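Local coordinates for protein DegT/DnrJ/EryC1/StrS aminotransferase (Brucella abortus 2308, PDB 4QGR) that binds pyridoxal-5'-phosphate and probably works as a transaminase that uses this cofactor, at residues Asp145-Ala150 with Ala171-Gly176; Lys139-Val144 with Leu165-Asp170; Phe108-Pro113 with Pro344-Leu349. All coordinates share one frame; numbering follows the deposited sequence.

In the fold
Following the chain from the N terminus, 108-113 comes first, at the end of strand 105-109, and waits until 344-349 for its partner. Contact 3 therefore closes a long loop, and contacts 1 and 2 both fall within it. Segments 139-144 and 145-150 are consecutive, as are 165-170 and 171-176. Contacts 1 and 2 thus alternate along the chain and cross, each closing a short loop that includes helix 153-163. Contact 2 pairs two neighbouring strands of the large mixed sheet. Contact 1 joins the loops that leave these strands. Contacts 1 and 2 both touch PLP, contact 1 through 171-176. Contact 3 ties the loop just after strand 105-109 of the same sheet to helix 344-348, away from the cofactor.

Contact 1. Residues Asp145-Ala150 with Ala171-Gly176; sequences DLFGLA and AAQSIG. With PLP (pyridoxal-5'-phosphate), chain E.
Gln173 bridges Phe147 and the cofactor through the two ends of its amide. NE2 of Gln173 donates to O3 of PLP at 2.8 Å, nearly straight at 165°, and also meets Tyr323 OH. On the other side, Phe147 N donates to Gln173 OE1 at 2.7 Å. This bond is bent, and the N-H comes from above the carbonyl plane. The amide is therefore gripped at both ends, which fixes its rotation. The side chain runs extended beyond CG (chi2 177°), and this carries the amide out to O3. Next to it, Ala172 sets its CB over the pyridine ring, 3.2 Å from C2 of PLP.

The second shell holds the Gln173 backbone. A water accepts from Gln173 N and donates to Asp145 O. Gly148 CA lies 3.2 Å from Gln173 O, in a CA-H...O contact. Ser174 OG donates at 2.9 Å to Asp145 OD2, which accepts through its anti lone pair. The other oxygen, OD1, is bonded to Tyr153 OH and Ala151 N. A type I turn from Ala171 to Ser174 shapes the segment, closed by Ser174 N bonding to Ala171 O. The loop after strand 166-170 thus supplies Ala172 and Gln173 to the PLP pocket of this DegT/DnrJ/EryC1/StrS family aminotransferase, and the loop after strand 137-141 braces it from behind.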
loop_
_atom_site.group_PDB
_atom_site.type_symbol
_atom_site.label_atom_id
_atom_site.label_comp_id
_atom_site.label_asym_id
_atom_site.label_seq_id
_atom_site.Cartn_x
_atom_site.Cartn_y
_atom_site.Cartn_z
ATOM N N ASP A 145 -18.671 7.482 -7.595
ATOM C CA ASP A 145 -19.242 7.292 -8.897
ATOM C C ASP A 145 -19.565 5.814 -9.032
ATOM O O ASP A 145 -18.796 5.069 -9.595
ATOM C CB ASP A 145 -18.260 7.695 -9.976
ATOM C CG ASP A 145 -17.809 9.129 -9.858
ATOM O OD1 ASP A 145 -18.620 9.994 -9.434
ATOM O OD2 ASP A 145 -16.626 9.405 -10.206
ATOM N N LEU A 146 -20.685 5.356 -8.466
ATOM C CA LEU A 146 -20.867 3.917 -8.290
ATOM C C LEU A 146 -21.104 3.239 -9.624
ATOM O O LEU A 146 -21.866 3.710 -10.421
ATOM C CB LEU A 146 -22.001 3.586 -7.300
ATOM C CG LEU A 146 -21.950 2.180 -6.700
ATOM C CD1 LEU A 146 -20.698 1.987 -5.845
ATOM C CD2 LEU A 146 -23.166 1.852 -5.850
ATOM N N PHE A 147 -20.453 2.114 -9.842
ATOM C CA PHE A 147 -20.599 1.280 -11.070
ATOM C C PHE A 147 -20.153 1.972 -12.339
ATOM O O PHE A 147 -20.389 1.471 -13.437
ATOM C CB PHE A 147 -22.035 0.708 -11.252
ATOM C CG PHE A 147 -22.556 -0.062 -10.042
ATOM C CD1 PHE A 147 -21.723 -0.871 -9.270
ATOM C CD2 PHE A 147 -23.868 0.052 -9.674
ATOM C CE1 PHE A 147 -22.221 -1.579 -8.176
ATOM C CE2 PHE A 147 -24.375 -0.680 -8.563
ATOM C CZ PHE A 147 -23.545 -1.503 -7.821
ATOM N N GLY A 148 -19.509 3.120 -12.170
ATOM C CA GLY A 148 -19.000 3.899 -13.334
ATOM C C GLY A 148 -19.746 5.132 -13.690
ATOM O O GLY A 148 -19.309 5.894 -14.584
ATOM N N LEU A 149 -20.853 5.398 -12.978
ATOM C CA LEU A 149 -21.751 6.495 -13.293
ATOM C C LEU A 149 -21.431 7.703 -12.415
ATOM O O LEU A 149 -21.415 7.566 -11.189
ATOM C CB LEU A 149 -23.183 6.060 -13.017
ATOM C CG LEU A 149 -24.322 7.074 -13.305
ATOM C CD1 LEU A 149 -24.338 7.378 -14.776
ATOM C CD2 LEU A 149 -25.656 6.507 -12.808
ATOM N N ALA A 150 -21.196 8.882 -13.028
ATOM C CA ALA A 150 -20.792 10.045 -12.251
ATOM C C ALA A 150 -21.906 10.487 -11.292
ATOM O O ALA A 150 -23.099 10.512 -11.652
ATOM C CB ALA A 150 -20.410 11.220 -13.146
ATOM N N ALA A 171 -13.594 7.883 -7.669
ATOM C CA ALA A 171 -13.711 7.446 -9.051
ATOM C C ALA A 171 -13.022 6.064 -9.225
ATOM O O ALA A 171 -12.558 5.713 -10.330
ATOM C CB ALA A 171 -13.096 8.489 -9.961
ATOM N N ALA A 172 -13.017 5.247 -8.164
ATOM C CA ALA A 172 -12.480 3.892 -8.234
ATOM C C ALA A 172 -13.076 3.169 -9.417
ATOM O O ALA A 172 -12.384 2.368 -10.065
ATOM C CB ALA A 172 -12.789 3.115 -6.965
ATOM N N GLN A 173 -14.350 3.393 -9.694
ATOM C CA GLN A 173 -15.054 2.559 -10.654
ATOM C C GLN A 173 -15.360 3.280 -11.924
ATOM O O GLN A 173 -16.066 2.726 -12.782
ATOM C CB GLN A 173 -16.362 2.047 -10.039
ATOM C CG GLN A 173 -16.151 1.066 -8.897
ATOM C CD GLN A 173 -17.446 0.598 -8.233
ATOM O OE1 GLN A 173 -18.509 0.492 -8.858
ATOM N NE2 GLN A 173 -17.350 0.290 -6.966
ATOM N N SER A 174 -14.877 4.517 -12.091
ATOM C CA SER A 174 -15.437 5.344 -13.166
ATOM C C SER A 174 -14.423 5.942 -14.144
ATOM O O SER A 174 -14.760 6.857 -14.868
ATOM C CB SER A 174 -16.246 6.478 -12.570
ATOM O OG SER A 174 -15.448 7.261 -11.719
ATOM N N ILE A 175 -13.197 5.435 -14.201
ATOM C CA ILE A 175 -12.249 5.954 -15.228
ATOM C C ILE A 175 -12.734 5.564 -16.634
ATOM O O ILE A 175 -12.989 4.392 -16.906
ATOM C CB ILE A 175 -10.783 5.564 -14.926
ATOM C CG1 ILE A 175 -10.349 6.141 -13.580
ATOM C CG2 ILE A 175 -9.848 6.050 -16.046
ATOM C CD1 ILE A 175 -10.471 7.635 -13.440
ATOM N N GLY A 176 -12.924 6.567 -17.504
ATOM C CA GLY A 176 -13.568 6.377 -18.794
ATOM C C GLY A 176 -14.934 6.955 -18.840
ATOM O O GLY A 176 -15.444 7.233 -19.933
HETATM N N1 PLP E . -13.644 2.894 -3.718
HETATM C C2 PLP E . -14.516 2.152 -4.427
HETATM C C2A PLP E . -15.864 2.691 -4.841
HETATM C C3 PLP E . -14.082 0.802 -4.881
HETATM O O3 PLP E . -14.916 0.086 -5.625
HETATM C C4 PLP E . -12.772 0.285 -4.402
HETATM C C4A PLP E . -12.114 -0.987 -4.774
HETATM O O4A PLP E . -12.175 -1.449 -5.895
HETATM C C5 PLP E . -11.936 1.204 -3.620
HETATM C C6 PLP E . -12.432 2.475 -3.320
HETATM C C5A PLP E . -10.576 0.770 -3.116
HETATM O O4P PLP E . -9.640 0.569 -4.184
HETATM P P PLP E . -8.477 -0.534 -4.051
HETATM O O1P PLP E . -7.468 -0.248 -5.160
HETATM O O2P PLP E . -7.928 -0.467 -2.649
HETATM O O3P PLP E . -9.255 -1.830 -4.333
HETATM O O HOH W 1 -16.274 4.872 -8.307
#

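Contact 2. Residues Lys139-Val144 with Leu165-Asp170; sequences KAIIPV and LFIIED. With PLP (pyridoxal-5'-phosphate), chain E.
Pro143 interrupts the pairing with the neighbouring strand. It has no N-H to give Ile168 O, and its CD sits 3.2 Å from that oxygen instead. Pairing resumes one step later, where Asp170 N donates to Pro143 O at 2.9 Å. Val144 and Asp170 then form a single isolated bridge.

Before the proline the strands run parallel in regular register, Ala140 beside Phe166 and Ile141 beside Ile167. Phe166 N bonds to Lys139 O, Ile141 N to Phe166 O, and Ile168 N to Ile141 O. On one face, the side chains of Ile141 and Leu165 cross at about a right angle, their CD1 atoms 3.9 Å apart. Further along this face Ile167 puts CG2 against CD of Pro143, and helix 153-163 packs on Ile167. Ile142 and Ile168 lie side by side, and helix 68-76 packs against Ile168. This is a beta-alpha-beta crossover: strand 137-141, helix 153-163, strand 166-170.

Asp170 ends the second strand at the cofactor. Its CG is anti to the backbone N (chi1 -176°), and OD2 comes within 2.7 Å of N1 of PLP. Thr95 OG1 also bonds to OD2, and Ala172 N holds OD1, so the carboxylate is pinned on both oxygens. Val144 runs alongside, with CG1 3.7 Å from the C2A methyl of PLP. A carboxylate so close to the ring nitrogen would be expected to stabilise a protonated pyridine, consistent with an electron-withdrawing cofactor ring.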
loop_
_atom_site.group_PDB
_atom_site.type_symbol
_atom_site.label_atom_id
_atom_site.label_comp_id
_atom_site.label_asym_id
_atom_site.label_seq_id
_atom_site.Cartn_x
_atom_site.Cartn_y
_atom_site.Cartn_z
ATOM N N LYS A 139 -16.126 18.408 7.597
ATOM C CA LYS A 139 -14.917 18.754 6.838
ATOM C C LYS A 139 -14.916 18.342 5.375
ATOM O O LYS A 139 -14.338 19.047 4.553
ATOM C CB LYS A 139 -13.682 18.157 7.492
ATOM C CG LYS A 139 -13.268 18.860 8.757
ATOM C CD LYS A 139 -12.640 20.212 8.479
ATOM C CE LYS A 139 -12.015 20.691 9.775
ATOM N NZ LYS A 139 -11.125 21.870 9.584
ATOM N N ALA A 140 -15.502 17.210 5.060
ATOM C CA ALA A 140 -15.407 16.668 3.705
ATOM C C ALA A 140 -16.587 15.825 3.290
ATOM O O ALA A 140 -17.355 15.335 4.114
ATOM C CB ALA A 140 -14.124 15.853 3.568
ATOM N N ILE A 141 -16.696 15.639 1.978
ATOM C CA ILE A 141 -17.695 14.758 1.339
ATOM C C ILE A 141 -16.949 13.869 0.383
ATOM O O ILE A 141 -16.062 14.352 -0.352
ATOM C CB ILE A 141 -18.757 15.545 0.529
ATOM C CG1 ILE A 141 -19.274 16.695 1.377
ATOM C CG2 ILE A 141 -19.860 14.595 0.049
ATOM C CD1 ILE A 141 -19.977 17.800 0.624
ATOM N N ILE A 142 -17.267 12.569 0.404
ATOM C CA ILE A 142 -16.704 11.616 -0.556
ATOM C C ILE A 142 -17.832 10.961 -1.347
ATOM O O ILE A 142 -18.245 9.833 -1.051
ATOM C CB ILE A 142 -15.771 10.536 0.049
ATOM C CG1 ILE A 142 -14.767 11.148 1.013
ATOM C CG2 ILE A 142 -15.067 9.744 -1.065
ATOM C CD1 ILE A 142 -13.795 10.167 1.674
ATOM N N PRO A 143 -18.294 11.667 -2.388
ATOM C CA PRO A 143 -19.217 11.016 -3.287
ATOM C C PRO A 143 -18.516 9.890 -4.043
ATOM O O PRO A 143 -17.298 9.974 -4.308
ATOM C CB PRO A 143 -19.644 12.135 -4.247
ATOM C CG PRO A 143 -19.117 13.394 -3.670
ATOM C CD PRO A 143 -17.887 12.975 -2.893
ATOM N N VAL A 144 -19.292 8.866 -4.408
ATOM C CA VAL A 144 -18.780 7.742 -5.206
ATOM C C VAL A 144 -19.454 7.725 -6.552
ATOM O O VAL A 144 -20.666 7.936 -6.649
ATOM C CB VAL A 144 -19.029 6.400 -4.485
ATOM C CG1 VAL A 144 -18.528 5.246 -5.314
ATOM C CG2 VAL A 144 -18.362 6.421 -3.103
ATOM N N LEU A 165 -16.662 22.824 2.432
ATOM C CA LEU A 165 -16.218 21.429 2.595
ATOM C C LEU A 165 -15.335 20.988 1.430
ATOM O O LEU A 165 -15.521 21.411 0.291
ATOM C CB LEU A 165 -17.415 20.487 2.703
ATOM C CG LEU A 165 -18.430 20.838 3.810
ATOM C CD1 LEU A 165 -19.629 19.894 3.874
ATOM C CD2 LEU A 165 -17.718 20.897 5.159
ATOM N N PHE A 166 -14.451 20.050 1.729
ATOM C CA PHE A 166 -13.548 19.433 0.772
ATOM C C PHE A 166 -14.228 18.243 0.104
ATOM O O PHE A 166 -14.823 17.402 0.789
ATOM C CB PHE A 166 -12.326 18.965 1.570
ATOM C CG PHE A 166 -11.159 18.505 0.753
ATOM C CD1 PHE A 166 -10.420 19.388 -0.044
ATOM C CD2 PHE A 166 -10.685 17.209 0.894
ATOM C CE1 PHE A 166 -9.318 18.928 -0.747
ATOM C CE2 PHE A 166 -9.573 16.765 0.224
ATOM C CZ PHE A 166 -8.880 17.630 -0.597
ATOM N N ILE A 167 -14.141 18.159 -1.214
ATOM C CA ILE A 167 -14.766 17.066 -1.939
ATOM C C ILE A 167 -13.729 16.201 -2.575
ATOM O O ILE A 167 -12.911 16.668 -3.379
ATOM C CB ILE A 167 -15.733 17.552 -3.048
ATOM C CG1 ILE A 167 -16.877 18.352 -2.423
ATOM C CG2 ILE A 167 -16.280 16.392 -3.827
ATOM C CD1 ILE A 167 -17.707 19.060 -3.440
ATOM N N ILE A 168 -13.785 14.915 -2.216
ATOM C CA ILE A 168 -12.936 13.894 -2.811
ATOM C C ILE A 168 -13.840 13.020 -3.685
ATOM O O ILE A 168 -14.775 12.362 -3.171
ATOM C CB ILE A 168 -12.271 12.993 -1.768
ATOM C CG1 ILE A 168 -11.394 13.795 -0.810
ATOM C CG2 ILE A 168 -11.493 11.890 -2.496
ATOM C CD1 ILE A 168 -11.015 13.037 0.459
ATOM N N GLU A 169 -13.580 13.009 -4.977
ATOM C CA GLU A 169 -14.382 12.159 -5.886
ATOM C C GLU A 169 -13.817 10.740 -5.796
ATOM O O GLU A 169 -12.660 10.545 -6.116
ATOM C CB GLU A 169 -14.275 12.641 -7.329
ATOM C CG GLU A 169 -14.860 11.648 -8.341
ATOM C CD GLU A 169 -14.744 12.057 -9.784
ATOM O OE1 GLU A 169 -13.933 12.961 -10.041
ATOM O OE2 GLU A 169 -15.485 11.477 -10.655
ATOM N N ASP A 170 -14.594 9.772 -5.310
ATOM C CA ASP A 170 -14.175 8.366 -5.349
ATOM C C ASP A 170 -14.551 7.803 -6.756
ATOM O O ASP A 170 -15.648 7.331 -6.975
ATOM C CB ASP A 170 -14.744 7.541 -4.211
ATOM C CG ASP A 170 -14.228 6.109 -4.195
ATOM O OD1 ASP A 170 -13.461 5.749 -5.145
ATOM O OD2 ASP A 170 -14.582 5.339 -3.256
HETATM N N1 PLP E . -13.644 2.894 -3.718
HETATM C C2 PLP E . -14.516 2.152 -4.427
HETATM C C2A PLP E . -15.864 2.691 -4.841
HETATM C C3 PLP E . -14.082 0.802 -4.881
HETATM O O3 PLP E . -14.916 0.086 -5.625
HETATM C C4 PLP E . -12.772 0.285 -4.402
HETATM C C4A PLP E . -12.114 -0.987 -4.774
HETATM O O4A PLP E . -12.175 -1.449 -5.895
HETATM C C5 PLP E . -11.936 1.204 -3.620
HETATM C C6 PLP E . -12.432 2.475 -3.320
HETATM C C5A PLP E . -10.576 0.770 -3.116
HETATM O O4P PLP E . -9.640 0.569 -4.184
HETATM P P PLP E . -8.477 -0.534 -4.051
HETATM O O1P PLP E . -7.468 -0.248 -5.160
HETATM O O2P PLP E . -7.928 -0.467 -2.649
HETATM O O3P PLP E . -9.255 -1.830 -4.333
#

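Contact 3. Residues Phe108-Pro113 with Pro344-Leu349; sequences FVDVDP and PVSESL
Val345 is the bump of this contact, and the extended chain from Asp110 to Pro113 forms the hollow. The site joins the loop just past strand 105-109, in the large sheet of a fold type I PLP enzyme, to the start of helix 344-348. CB of Val345 rests 3.4 Å from Val111 O, and both of its methyls lie about as near to that oxygen. CG1 is anti to the backbone N (chi1 178°), which sends it over to Pro113 CA. The wall beside it is CG2 of Val111, 4.0 Å from CG1 of Val345. That CG2 also meets CD1 of Leu349, four residues after Val345.

The carboxylate of Asp110 closes the other side of the hollow and grips the helix start. OD2 takes Val345 N at 3.0 Å, and OD1 takes Ser346 N at 2.8 Å, each by its syn lone pair. OD1 accepts a second bond from Ser346 OG, which arrives nearly along the C-O axis. The negative group is thus placed where the helix dipole would be expected to suit it. Beyond it, a water donates to both Val109 O and Ser346 OG, each bond 2.7 Å long.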
loop_
_atom_site.group_PDB
_atom_site.type_symbol
_atom_site.label_atom_id
_atom_site.label_comp_id
_atom_site.label_asym_id
_atom_site.label_seq_id
_atom_site.Cartn_x
_atom_site.Cartn_y
_atom_site.Cartn_z
ATOM N N PHE A 108 -23.036 8.527 7.348
ATOM C CA PHE A 108 -23.611 7.833 6.195
ATOM C C PHE A 108 -24.855 8.444 5.562
ATOM O O PHE A 108 -25.777 8.815 6.245
ATOM C CB PHE A 108 -23.921 6.374 6.546
ATOM C CG PHE A 108 -22.699 5.528 6.797
ATOM C CD1 PHE A 108 -21.843 5.190 5.765
ATOM C CD2 PHE A 108 -22.479 4.982 8.054
ATOM C CE1 PHE A 108 -20.729 4.401 5.989
ATOM C CE2 PHE A 108 -21.390 4.160 8.278
ATOM C CZ PHE A 108 -20.513 3.869 7.228
ATOM N N VAL A 109 -24.834 8.600 4.241
ATOM C CA VAL A 109 -25.906 9.209 3.493
ATOM C C VAL A 109 -26.479 8.157 2.560
ATOM O O VAL A 109 -25.744 7.330 2.034
ATOM C CB VAL A 109 -25.374 10.420 2.699
ATOM C CG1 VAL A 109 -26.541 11.117 1.969
ATOM C CG2 VAL A 109 -24.656 11.346 3.648
ATOM N N ASP A 110 -27.774 8.172 2.314
ATOM C CA ASP A 110 -28.394 7.173 1.451
ATOM C C ASP A 110 -28.049 7.492 0.003
ATOM O O ASP A 110 -27.490 8.566 -0.316
ATOM C CB ASP A 110 -29.921 7.179 1.593
ATOM C CG ASP A 110 -30.556 5.811 1.390
ATOM O OD1 ASP A 110 -29.863 4.838 1.045
ATOM O OD2 ASP A 110 -31.785 5.731 1.643
ATOM N N VAL A 111 -28.404 6.551 -0.873
ATOM C CA VAL A 111 -28.257 6.744 -2.295
ATOM C C VAL A 111 -29.609 6.843 -2.965
ATOM O O VAL A 111 -30.649 6.383 -2.460
ATOM C CB VAL A 111 -27.409 5.628 -2.961
ATOM C CG1 VAL A 111 -26.019 5.652 -2.394
ATOM C CG2 VAL A 111 -28.005 4.235 -2.676
ATOM N N ASP A 112 -29.581 7.475 -4.122
ATOM C CA ASP A 112 -30.722 7.581 -5.011
ATOM C C ASP A 112 -31.107 6.182 -5.509
ATOM O O ASP A 112 -30.225 5.385 -5.814
ATOM C CB ASP A 112 -30.331 8.442 -6.215
ATOM C CG ASP A 112 -31.457 8.630 -7.184
ATOM O OD1 ASP A 112 -32.270 9.558 -6.907
ATOM O OD2 ASP A 112 -31.565 7.908 -8.214
ATOM N N PRO A 113 -32.422 5.890 -5.600
ATOM C CA PRO A 113 -32.869 4.531 -5.972
ATOM C C PRO A 113 -32.648 4.118 -7.436
ATOM O O PRO A 113 -32.800 2.916 -7.762
ATOM C CB PRO A 113 -34.370 4.536 -5.646
ATOM C CG PRO A 113 -34.762 5.971 -5.764
ATOM C CD PRO A 113 -33.564 6.752 -5.228
ATOM N N PRO A 344 -33.110 3.880 3.829
ATOM C CA PRO A 344 -33.980 2.795 3.359
ATOM C C PRO A 344 -33.566 2.220 2.012
ATOM O O PRO A 344 -33.731 1.001 1.797
ATOM C CB PRO A 344 -35.387 3.444 3.289
ATOM C CG PRO A 344 -35.124 4.895 3.187
ATOM C CD PRO A 344 -33.871 5.126 4.029
ATOM N N VAL A 345 -33.040 3.062 1.125
ATOM C CA VAL A 345 -32.645 2.583 -0.219
ATOM C C VAL A 345 -31.449 1.648 -0.059
ATOM O O VAL A 345 -31.442 0.513 -0.556
ATOM C CB VAL A 345 -32.339 3.740 -1.194
ATOM C CG1 VAL A 345 -31.899 3.220 -2.539
ATOM C CG2 VAL A 345 -33.547 4.659 -1.367
ATOM N N SER A 346 -30.422 2.110 0.646
ATOM C CA SER A 346 -29.254 1.278 0.901
ATOM C C SER A 346 -29.633 -0.058 1.574
ATOM O O SER A 346 -29.018 -1.110 1.305
ATOM C CB SER A 346 -28.281 2.034 1.791
ATOM O OG SER A 346 -27.750 3.185 1.114
ATOM N N GLU A 347 -30.640 -0.042 2.438
ATOM C CA GLU A 347 -30.998 -1.267 3.132
ATOM C C GLU A 347 -31.795 -2.266 2.274
ATOM O O GLU A 347 -31.716 -3.488 2.497
ATOM C CB GLU A 347 -31.776 -0.914 4.421
ATOM C CG GLU A 347 -30.861 -0.321 5.467
ATOM C CD GLU A 347 -31.550 -0.012 6.778
ATOM O OE1 GLU A 347 -32.751 -0.385 6.923
ATOM O OE2 GLU A 347 -30.905 0.577 7.674
ATOM N N SER A 348 -32.605 -1.758 1.361
ATOM C CA SER A 348 -33.450 -2.615 0.534
ATOM C C SER A 348 -32.814 -3.077 -0.790
ATOM O O SER A 348 -33.154 -4.153 -1.299
ATOM C CB SER A 348 -34.774 -1.935 0.241
ATOM O OG SER A 348 -34.554 -0.741 -0.445
ATOM N N LEU A 349 -31.891 -2.297 -1.351
ATOM C CA LEU A 349 -31.237 -2.729 -2.593
ATOM C C LEU A 349 -30.608 -4.107 -2.586
ATOM O O LEU A 349 -30.681 -4.785 -3.623
ATOM C CB LEU A 349 -30.165 -1.720 -3.038
ATOM C CG LEU A 349 -30.706 -0.523 -3.762
ATOM C CD1 LEU A 349 -29.589 0.479 -3.985
ATOM C CD2 LEU A 349 -31.325 -0.953 -5.108
HETATM O O HOH W 2 -25.647 4.913 0.858
#